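PDB 7EEH: TqaL from Neurospora crassa, which is an iron-binding protein of the 2OG-Fe dioxygenase family, in the cupin clan, with a core built largely of antiparallel beta strands. Local coordinates for residues L48-D54 against L126-A132; L133-K137 against L272-T276; Q145-R149 against V247-N251. The protein carries 1 engineered substitution. All blocks are in the same frame, centred on the assembly; numbering follows the deposited sequence.

Contact 1. Residues L48-D54 against L126-A132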
loop_
_atom_site.group_PDB
_atom_site.type_symbol
_atom_site.label_atom_id
_atom_site.label_comp_id
_atom_site.label_asym_id
_atom_site.label_seq_id
_atom_site.Cartn_x
_atom_site.Cartn_y
_atom_site.Cartn_z
ATOM N N LEU B 48 -2.680 -8.964 11.590
ATOM C CA LEU B 48 -1.977 -9.946 12.400
ATOM C C LEU B 48 -2.828 -11.162 12.718
ATOM O O LEU B 48 -2.282 -12.174 13.167
ATOM C CB LEU B 48 -1.520 -9.339 13.732
ATOM C CG LEU B 48 -0.493 -8.256 13.578
ATOM C CD1 LEU B 48 0.050 -7.756 14.953
ATOM C CD2 LEU B 48 0.510 -8.942 12.666
ATOM N N GLY B 49 -4.142 -11.078 12.535
ATOM C CA GLY B 49 -4.980 -12.214 12.856
ATOM C C GLY B 49 -6.159 -11.948 13.775
ATOM O O GLY B 49 -6.912 -12.879 14.068
ATOM N N ALA B 50 -6.345 -10.712 14.235
ATOM C CA ALA B 50 -7.497 -10.402 15.081
ATOM C C ALA B 50 -8.793 -10.558 14.294
ATOM O O ALA B 50 -8.886 -10.118 13.148
ATOM C CB ALA B 50 -7.410 -8.968 15.613
ATOM N N THR B 51 -9.814 -11.157 14.918
ATOM C CA THR B 51 -11.120 -11.211 14.282
ATOM C C THR B 51 -11.962 -10.031 14.739
ATOM O O THR B 51 -11.772 -9.492 15.835
ATOM C CB THR B 51 -11.846 -12.531 14.579
ATOM O OG1 THR B 51 -12.237 -12.578 15.962
ATOM C CG2 THR B 51 -10.944 -13.710 14.268
ATOM N N ARG B 52 -12.885 -9.607 13.878
ATOM C CA ARG B 52 -13.739 -8.488 14.260
ATOM C C ARG B 52 -14.639 -8.843 15.433
ATOM O O ARG B 52 -15.004 -7.964 16.218
ATOM C CB ARG B 52 -14.574 -8.025 13.078
ATOM C CG ARG B 52 -13.740 -7.746 11.860
ATOM C CD ARG B 52 -14.130 -6.438 11.216
ATOM N NE ARG B 52 -13.712 -6.425 9.820
ATOM C CZ ARG B 52 -13.184 -5.374 9.212
ATOM N NH1 ARG B 52 -13.013 -4.245 9.889
ATOM N NH2 ARG B 52 -12.826 -5.456 7.935
ATOM N N ALA B 53 -15.002 -10.116 15.573
ATOM C CA ALA B 53 -15.755 -10.523 16.751
ATOM C C ALA B 53 -14.922 -10.346 18.015
ATOM O O ALA B 53 -15.427 -9.864 19.036
ATOM C CB ALA B 53 -16.220 -11.971 16.595
ATOM N N ASP B 54 -13.636 -10.706 17.960
ATOM C CA ASP B 54 -12.785 -10.556 19.134
ATOM C C ASP B 54 -12.471 -9.095 19.432
ATOM O O ASP B 54 -12.327 -8.727 20.602
ATOM C CB ASP B 54 -11.505 -11.358 18.953
ATOM C CG ASP B 54 -11.704 -12.823 19.292
ATOM O OD1 ASP B 54 -12.738 -13.141 19.915
ATOM O OD2 ASP B 54 -10.849 -13.646 18.936
ATOM N N LEU B 126 -7.226 -15.750 25.214
ATOM C CA LEU B 126 -7.498 -16.418 23.944
ATOM C C LEU B 126 -8.202 -15.507 22.937
ATOM O O LEU B 126 -8.522 -15.948 21.829
ATOM C CB LEU B 126 -8.319 -17.695 24.173
ATOM C CG LEU B 126 -7.678 -18.761 25.078
ATOM C CD1 LEU B 126 -8.466 -20.089 25.037
ATOM C CD2 LEU B 126 -6.210 -18.996 24.737
ATOM N N ASN B 127 -8.472 -14.265 23.304
ATOM C CA ASN B 127 -9.004 -13.286 22.371
ATOM C C ASN B 127 -7.929 -12.962 21.333
ATOM O O ASN B 127 -6.811 -12.578 21.691
ATOM C CB ASN B 127 -9.442 -12.049 23.160
ATOM C CG ASN B 127 -9.984 -10.947 22.293
ATOM O OD1 ASN B 127 -9.285 -10.420 21.423
ATOM N ND2 ASN B 127 -11.233 -10.570 22.537
ATOM N N THR B 128 -8.242 -13.163 20.049
ATOM C CA THR B 128 -7.225 -12.991 19.008
ATOM C C THR B 128 -6.777 -11.541 18.834
ATOM O O THR B 128 -5.696 -11.307 18.276
ATOM C CB THR B 128 -7.727 -13.514 17.658
ATOM O OG1 THR B 128 -8.871 -12.746 17.249
ATOM C CG2 THR B 128 -8.100 -14.981 17.765
ATOM N N ALA B 129 -7.592 -10.570 19.245
ATOM C CA ALA B 129 -7.149 -9.180 19.227
ATOM C C ALA B 129 -6.162 -8.914 20.351
ATOM O O ALA B 129 -5.125 -8.275 20.134
ATOM C CB ALA B 129 -8.340 -8.219 19.323
ATOM N N PHE B 130 -6.452 -9.410 21.555
ATOM C CA PHE B 130 -5.452 -9.342 22.619
ATOM C C PHE B 130 -4.152 -10.014 22.196
ATOM O O PHE B 130 -3.060 -9.478 22.438
ATOM C CB PHE B 130 -5.970 -9.991 23.906
ATOM C CG PHE B 130 -4.891 -10.193 24.951
ATOM C CD1 PHE B 130 -4.503 -9.148 25.776
ATOM C CD2 PHE B 130 -4.257 -11.419 25.090
ATOM C CE1 PHE B 130 -3.506 -9.324 26.726
ATOM C CE2 PHE B 130 -3.263 -11.602 26.042
ATOM C CZ PHE B 130 -2.885 -10.556 26.860
ATOM N N GLN B 131 -4.245 -11.203 21.581
ATOM C CA GLN B 131 -3.039 -11.888 21.124
ATOM C C GLN B 131 -2.301 -11.050 20.087
ATOM O O GLN B 131 -1.073 -10.969 20.107
ATOM C CB GLN B 131 -3.379 -13.268 20.555
ATOM C CG GLN B 131 -4.005 -14.220 21.594
ATOM C CD GLN B 131 -4.253 -15.623 21.057
ATOM O OE1 GLN B 131 -4.313 -15.836 19.849
ATOM N NE2 GLN B 131 -4.389 -16.588 21.964
ATOM N N ALA B 132 -3.036 -10.417 19.176
ATOM C CA ALA B 132 -2.394 -9.544 18.198
ATOM C C ALA B 132 -1.677 -8.391 18.884
ATOM O O ALA B 132 -0.601 -7.973 18.443
ATOM C CB ALA B 132 -3.424 -9.018 17.203
#
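Start at Leu48, whose side chain points at helix 128-141: Leu48 CB lies 4.0 Å from Ala132 CB, and Leu48 CD1 comes to 3.6 Å from Ala132 O. Helix 38-48 ends here in a Schellman motif, with Gly49 as the residue that turns out of it at a phi of 128°. A side chain at that position would press on the carbonyl oxygen of Leu48. Ala50 then packs against helix 128-141, its CB 3.6 Å from Ala129 CA and 4.3 Å from Ala132 CB, while Leu45 of helix 38-48 meets Ala50 and Ala132 as well.

Polar contacts take over at Thr51, the N-cap of helix 52-58. Its OG1 accepts from Asp54 N at 3.1 Å, and its own amide looks across the gap, Thr51 N donating to Thr128 OG1 at 3.0 Å. That hydroxyl in turn donates a hydrogen bond to Asp54: Thr128 OG1 to Asp54 OD2 is 2.8 Å. Asp54, the residue most covered here, uses the same oxygen to accept from Thr128 N at 2.9 Å, so one carboxylate oxygen holds the first residue of the neighbouring helix twice. Its carbonyl is used too, with Asn127 ND2 donating to Asp54 O at 2.9 Å. Asn127 is itself an N-cap, its OD1 taking Phe130 N at 3.0 Å and, weakly, Ala129 N at 2.8 Å. What results is a pair of N-capped helix starts, 52-58 and 128-141, cross-linked through their caps and first turns in the helical layer of this cupin-clan protein.

Contact 2. Residues L133-K137 against L272-T276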
loop_
_atom_site.group_PDB
_atom_site.type_symbol
_atom_site.label_atom_id
_atom_site.label_comp_id
_atom_site.label_asym_id
_atom_site.label_seq_id
_atom_site.Cartn_x
_atom_site.Cartn_y
_atom_site.Cartn_z
ATOM N N LEU B 133 -2.234 -7.891 19.994
ATOM C CA LEU B 133 -1.557 -6.832 20.739
ATOM C C LEU B 133 -0.216 -7.303 21.281
ATOM O O LEU B 133 0.765 -6.558 21.238
ATOM C CB LEU B 133 -2.436 -6.314 21.878
ATOM C CG LEU B 133 -3.449 -5.227 21.504
ATOM C CD1 LEU B 133 -4.426 -4.972 22.651
ATOM C CD2 LEU B 133 -2.742 -3.923 21.078
ATOM N N LEU B 134 -0.151 -8.532 21.801
ATOM C CA LEU B 134 1.123 -9.068 22.276
ATOM C C LEU B 134 2.120 -9.205 21.135
ATOM O O LEU B 134 3.293 -8.849 21.277
ATOM C CB LEU B 134 0.911 -10.424 22.949
ATOM C CG LEU B 134 0.369 -10.458 24.383
ATOM C CD1 LEU B 134 0.049 -11.889 24.754
ATOM C CD2 LEU B 134 1.374 -9.863 25.370
ATOM N N VAL B 135 1.677 -9.762 20.004
ATOM C CA VAL B 135 2.567 -9.914 18.859
ATOM C C VAL B 135 3.074 -8.547 18.415
ATOM O O VAL B 135 4.273 -8.356 18.177
ATOM C CB VAL B 135 1.849 -10.671 17.725
ATOM C CG1 VAL B 135 2.723 -10.781 16.521
ATOM C CG2 VAL B 135 1.472 -12.080 18.194
ATOM N N PHE B 136 2.164 -7.576 18.306
ATOM C CA PHE B 136 2.532 -6.210 17.937
ATOM C C PHE B 136 3.678 -5.695 18.795
ATOM O O PHE B 136 4.687 -5.199 18.277
ATOM C CB PHE B 136 1.305 -5.301 18.077
ATOM C CG PHE B 136 1.585 -3.806 17.935
ATOM C CD1 PHE B 136 1.568 -3.194 16.684
ATOM C CD2 PHE B 136 1.758 -3.008 19.055
ATOM C CE1 PHE B 136 1.750 -1.817 16.557
ATOM C CE2 PHE B 136 1.939 -1.639 18.943
ATOM C CZ PHE B 136 1.938 -1.039 17.683
ATOM N N LYS B 137 3.538 -5.801 20.115
ATOM C CA LYS B 137 4.563 -5.267 21.011
ATOM C C LYS B 137 5.889 -6.002 20.841
ATOM O O LYS B 137 6.953 -5.371 20.785
ATOM C CB LYS B 137 4.094 -5.348 22.466
ATOM C CG LYS B 137 5.127 -4.785 23.443
ATOM C CD LYS B 137 4.640 -4.679 24.893
ATOM C CE LYS B 137 5.652 -3.837 25.704
ATOM N NZ LYS B 137 5.368 -3.767 27.161
ATOM N N LEU B 272 -5.497 -2.000 29.026
ATOM C CA LEU B 272 -4.523 -3.080 29.113
ATOM C C LEU B 272 -3.162 -2.433 29.343
ATOM O O LEU B 272 -2.788 -1.519 28.608
ATOM C CB LEU B 272 -4.519 -3.929 27.838
ATOM C CG LEU B 272 -5.815 -4.692 27.541
ATOM C CD1 LEU B 272 -5.771 -5.293 26.149
ATOM C CD2 LEU B 272 -6.056 -5.775 28.607
ATOM N N ILE B 273 -2.442 -2.881 30.371
ATOM C CA ILE B 273 -1.140 -2.316 30.721
ATOM C C ILE B 273 -0.113 -3.440 30.655
ATOM O O ILE B 273 -0.184 -4.401 31.434
ATOM C CB ILE B 273 -1.149 -1.648 32.102
ATOM C CG1 ILE B 273 -2.231 -0.568 32.157
ATOM C CG2 ILE B 273 0.222 -1.055 32.411
ATOM C CD1 ILE B 273 -2.506 -0.055 33.532
ATOM N N PHE B 274 0.830 -3.328 29.714
ATOM C CA PHE B 274 1.864 -4.332 29.475
ATOM C C PHE B 274 3.176 -3.812 30.042
ATOM O O PHE B 274 3.691 -2.801 29.556
ATOM C CB PHE B 274 2.059 -4.620 27.974
ATOM C CG PHE B 274 0.792 -5.002 27.216
ATOM C CD1 PHE B 274 -0.161 -4.056 26.900
ATOM C CD2 PHE B 274 0.614 -6.303 26.758
ATOM C CE1 PHE B 274 -1.305 -4.392 26.185
ATOM C CE2 PHE B 274 -0.522 -6.659 26.032
ATOM C CZ PHE B 274 -1.487 -5.695 25.749
ATOM N N PHE B 275 3.728 -4.500 31.049
ATOM C CA PHE B 275 5.041 -4.165 31.614
ATOM C C PHE B 275 6.028 -5.237 31.175
ATOM O O PHE B 275 5.967 -6.364 31.680
ATOM C CB PHE B 275 5.019 -4.114 33.139
ATOM C CG PHE B 275 4.095 -3.090 33.746
ATOM C CD1 PHE B 275 4.415 -1.746 33.738
ATOM C CD2 PHE B 275 2.944 -3.494 34.422
ATOM C CE1 PHE B 275 3.587 -0.810 34.361
ATOM C CE2 PHE B 275 2.114 -2.563 35.044
ATOM C CZ PHE B 275 2.439 -1.225 35.013
ATOM N N THR B 276 6.962 -4.897 30.273
ATOM C CA THR B 276 7.866 -5.888 29.694
ATOM C C THR B 276 9.320 -5.589 30.051
ATOM O O THR B 276 9.802 -4.472 29.827
ATOM C CB THR B 276 7.686 -5.958 28.167
ATOM O OG1 THR B 276 6.353 -6.402 27.875
ATOM C CG2 THR B 276 8.683 -6.949 27.558
#
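Here helix 128-141 lies against the main antiparallel sheet of the cupin-type fold. Over these short segments the helix runs at 39° to strand 267-277, with the axes 11.2 Å apart. Phe274, the most heavily covered residue, points its side chain at the helix. Leu134 CD2 meets the ring at its edge, 3.8 Å from Phe274 CE2, and Leu133 CB approaches Phe274 CZ at 4.0 Å. Leu133 also reaches back to the start of the strand segment, its CD1 3.8 Å from Leu272 CD1; Met41 and Leu45 of helix 38-48 also touch its side chain. Strand alternation sends Phe275 the other way, toward the iron ligand Asp186.

Lys137 stretches an all-t side chain from the helix to the strand, burying its ammonium group among oxygens. Its strongest polar partner is His190 O, on the adjoining strand 190-199. Within this contact the bonds are weak: Lys137 NZ to Thr276 OG1 at 2.9 Å, and Lys137 NZ to Phe274 O at 3.1 Å.

Contact 3. Residues Q145-R149 against V247-N251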
loop_
_atom_site.group_PDB
_atom_site.type_symbol
_atom_site.label_atom_id
_atom_site.label_comp_id
_atom_site.label_asym_id
_atom_site.label_seq_id
_atom_site.Cartn_x
_atom_site.Cartn_y
_atom_site.Cartn_z
ATOM N N GLN B 145 17.797 -1.421 20.892
ATOM C CA GLN B 145 18.797 -1.206 21.937
ATOM C C GLN B 145 18.345 -0.111 22.897
ATOM O O GLN B 145 17.951 0.982 22.472
ATOM C CB GLN B 145 20.144 -0.830 21.307
ATOM C CG GLN B 145 20.802 -1.972 20.535
ATOM C CD GLN B 145 22.288 -1.727 20.275
ATOM O OE1 GLN B 145 22.775 -0.601 20.385
ATOM N NE2 GLN B 145 23.012 -2.787 19.940
ATOM N N THR B 146 18.401 -0.404 24.199
ATOM C CA THR B 146 17.982 0.535 25.234
ATOM C C THR B 146 19.013 0.552 26.359
ATOM O O THR B 146 19.945 -0.255 26.388
ATOM C CB THR B 146 16.613 0.169 25.829
ATOM O OG1 THR B 146 16.685 -1.152 26.364
ATOM C CG2 THR B 146 15.520 0.234 24.785
ATOM N N THR B 147 18.800 1.460 27.314
ATOM C CA THR B 147 19.567 1.487 28.556
ATOM C C THR B 147 19.352 0.210 29.364
ATOM O O THR B 147 18.216 -0.209 29.593
ATOM C CB THR B 147 19.146 2.695 29.390
ATOM O OG1 THR B 147 19.236 3.874 28.588
ATOM C CG2 THR B 147 20.041 2.847 30.621
ATOM N N HIS B 148 20.440 -0.408 29.814
ATOM C CA HIS B 148 20.353 -1.669 30.543
ATOM C C HIS B 148 20.239 -1.425 32.047
ATOM O O HIS B 148 21.137 -0.833 32.653
ATOM C CB HIS B 148 21.558 -2.540 30.220
ATOM C CG HIS B 148 21.473 -3.185 28.876
ATOM N ND1 HIS B 148 22.330 -4.183 28.469
ATOM C CD2 HIS B 148 20.617 -2.979 27.847
ATOM C CE1 HIS B 148 22.008 -4.562 27.244
ATOM N NE2 HIS B 148 20.973 -3.846 26.844
ATOM N N ARG B 149 19.134 -1.881 32.649
ATOM C CA ARG B 149 19.009 -1.826 34.107
ATOM C C ARG B 149 19.993 -2.809 34.723
ATOM O O ARG B 149 20.020 -3.975 34.317
ATOM C CB ARG B 149 17.590 -2.171 34.568
ATOM C CG ARG B 149 16.523 -1.158 34.206
ATOM C CD ARG B 149 15.224 -1.399 34.969
ATOM N NE ARG B 149 14.158 -0.521 34.496
ATOM C CZ ARG B 149 14.044 0.748 34.851
ATOM N NH1 ARG B 149 14.917 1.273 35.698
ATOM N NH2 ARG B 149 13.065 1.492 34.361
ATOM N N VAL B 247 9.845 3.634 26.117
ATOM C CA VAL B 247 11.048 3.019 26.677
ATOM C C VAL B 247 11.136 3.456 28.134
ATOM O O VAL B 247 11.345 4.634 28.423
ATOM C CB VAL B 247 12.304 3.415 25.897
ATOM C CG1 VAL B 247 13.582 2.835 26.577
ATOM C CG2 VAL B 247 12.184 2.949 24.449
ATOM N N ASP B 248 10.942 2.511 29.058
ATOM C CA ASP B 248 10.694 2.876 30.453
ATOM C C ASP B 248 11.961 3.330 31.170
ATOM O O ASP B 248 11.872 4.011 32.200
ATOM C CB ASP B 248 10.072 1.687 31.193
ATOM C CG ASP B 248 9.697 2.020 32.638
ATOM O OD1 ASP B 248 8.939 2.987 32.859
ATOM O OD2 ASP B 248 10.173 1.309 33.546
ATOM N N THR B 249 13.129 2.965 30.643
ATOM C CA THR B 249 14.413 3.332 31.216
ATOM C C THR B 249 14.912 4.693 30.751
ATOM O O THR B 249 15.875 5.211 31.323
ATOM C CB THR B 249 15.460 2.273 30.861
ATOM O OG1 THR B 249 15.381 1.999 29.460
ATOM C CG2 THR B 249 15.205 0.985 31.624
ATOM N N GLU B 250 14.292 5.289 29.741
ATOM C CA GLU B 250 14.791 6.546 29.196
ATOM C C GLU B 250 13.776 7.670 29.268
ATOM O O GLU B 250 14.085 8.788 28.845
ATOM C CB GLU B 250 15.255 6.348 27.744
ATOM C CG GLU B 250 16.312 5.275 27.623
ATOM C CD GLU B 250 16.553 4.857 26.198
ATOM O OE1 GLU B 250 16.253 5.669 25.295
ATOM O OE2 GLU B 250 17.011 3.711 25.992
ATOM N N ASN B 251 12.580 7.399 29.793
ATOM C CA ASN B 251 11.517 8.371 30.018
ATOM C C ASN B 251 10.997 8.190 31.429
ATOM O O ASN B 251 11.094 7.103 31.998
ATOM C CB ASN B 251 10.307 8.186 29.096
ATOM C CG ASN B 251 10.656 8.248 27.643
ATOM O OD1 ASN B 251 10.711 9.329 27.065
ATOM N ND2 ASN B 251 10.867 7.083 27.025
HETATM O O HOH W 1 15.645 -0.787 28.759
#
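Val247, the last residue of strand 243-247, sets its CG1 3.7 Å from Thr146 CG2, a small apolar touch beside His190. Next comes Asp248, whose OD2 forms a salt bridge with Arg149 NH2 at 3.0 Å; as a hydrogen bond the pair is weak. Both groups are held more firmly elsewhere: Asp248 OD2 accepts from Val188 N and Arg149 NE donates to Val188 O, while Asp248 OD1 takes the amide of Asp186, an iron ligand. Thr249 packs its methyl over one face of the guanidinium, Thr249 CG2 lying 3.4 Å from Arg149 NE.

Residues 247-250 form a type I beta turn, closed by Glu250 N to Val247 O at 3.3 Å. It links strand 243-247 of the large sheet to strand 252-255, which carries the iron ligand His253.

From inside the turn, Thr249 OG1 donates to a water at 2.9 Å. The same water accepts from Thr146 OG1 at 2.6 Å and donates to Thr147 O at 2.8 Å, filling the gap between the two loops. Glu250 reaches over to residues 145-149: its OE2 accepts from Thr147 N at 3.2 Å and weakly from Thr147 OG1 at 3.4 Å, while its OE1 forms a salt bridge with Arg32 NE. Asn251 turns back on its own segment, Asn251 ND2 donating to Val247 O at 2.9 Å.

Helix 128-141 joins contacts 1 and 2, whose centres are about 13 Å apart. They touch directly: Phe130 CE1 lies 4.1 Å from Phe274 CE2, and Leu48 CD1 is 4.0 Å from Phe136 N. Contact 3 lies about 29 Å from contact 1, centre to centre and across the middle of the chain; from contact 2 it is about 16 Å by centres and about 6 Å by nearest atoms. The Fe (III) ion, held by His184, Asp186 and His253, is approached from contacts 2 and 3: the side chains of Phe275 and Asp248 come within about 5 and 6 Å of it, respectively. The bound 2-amino-2-hydroxymethyl-propane-1,3-diol is about 3 Å from the Phe275 side chain.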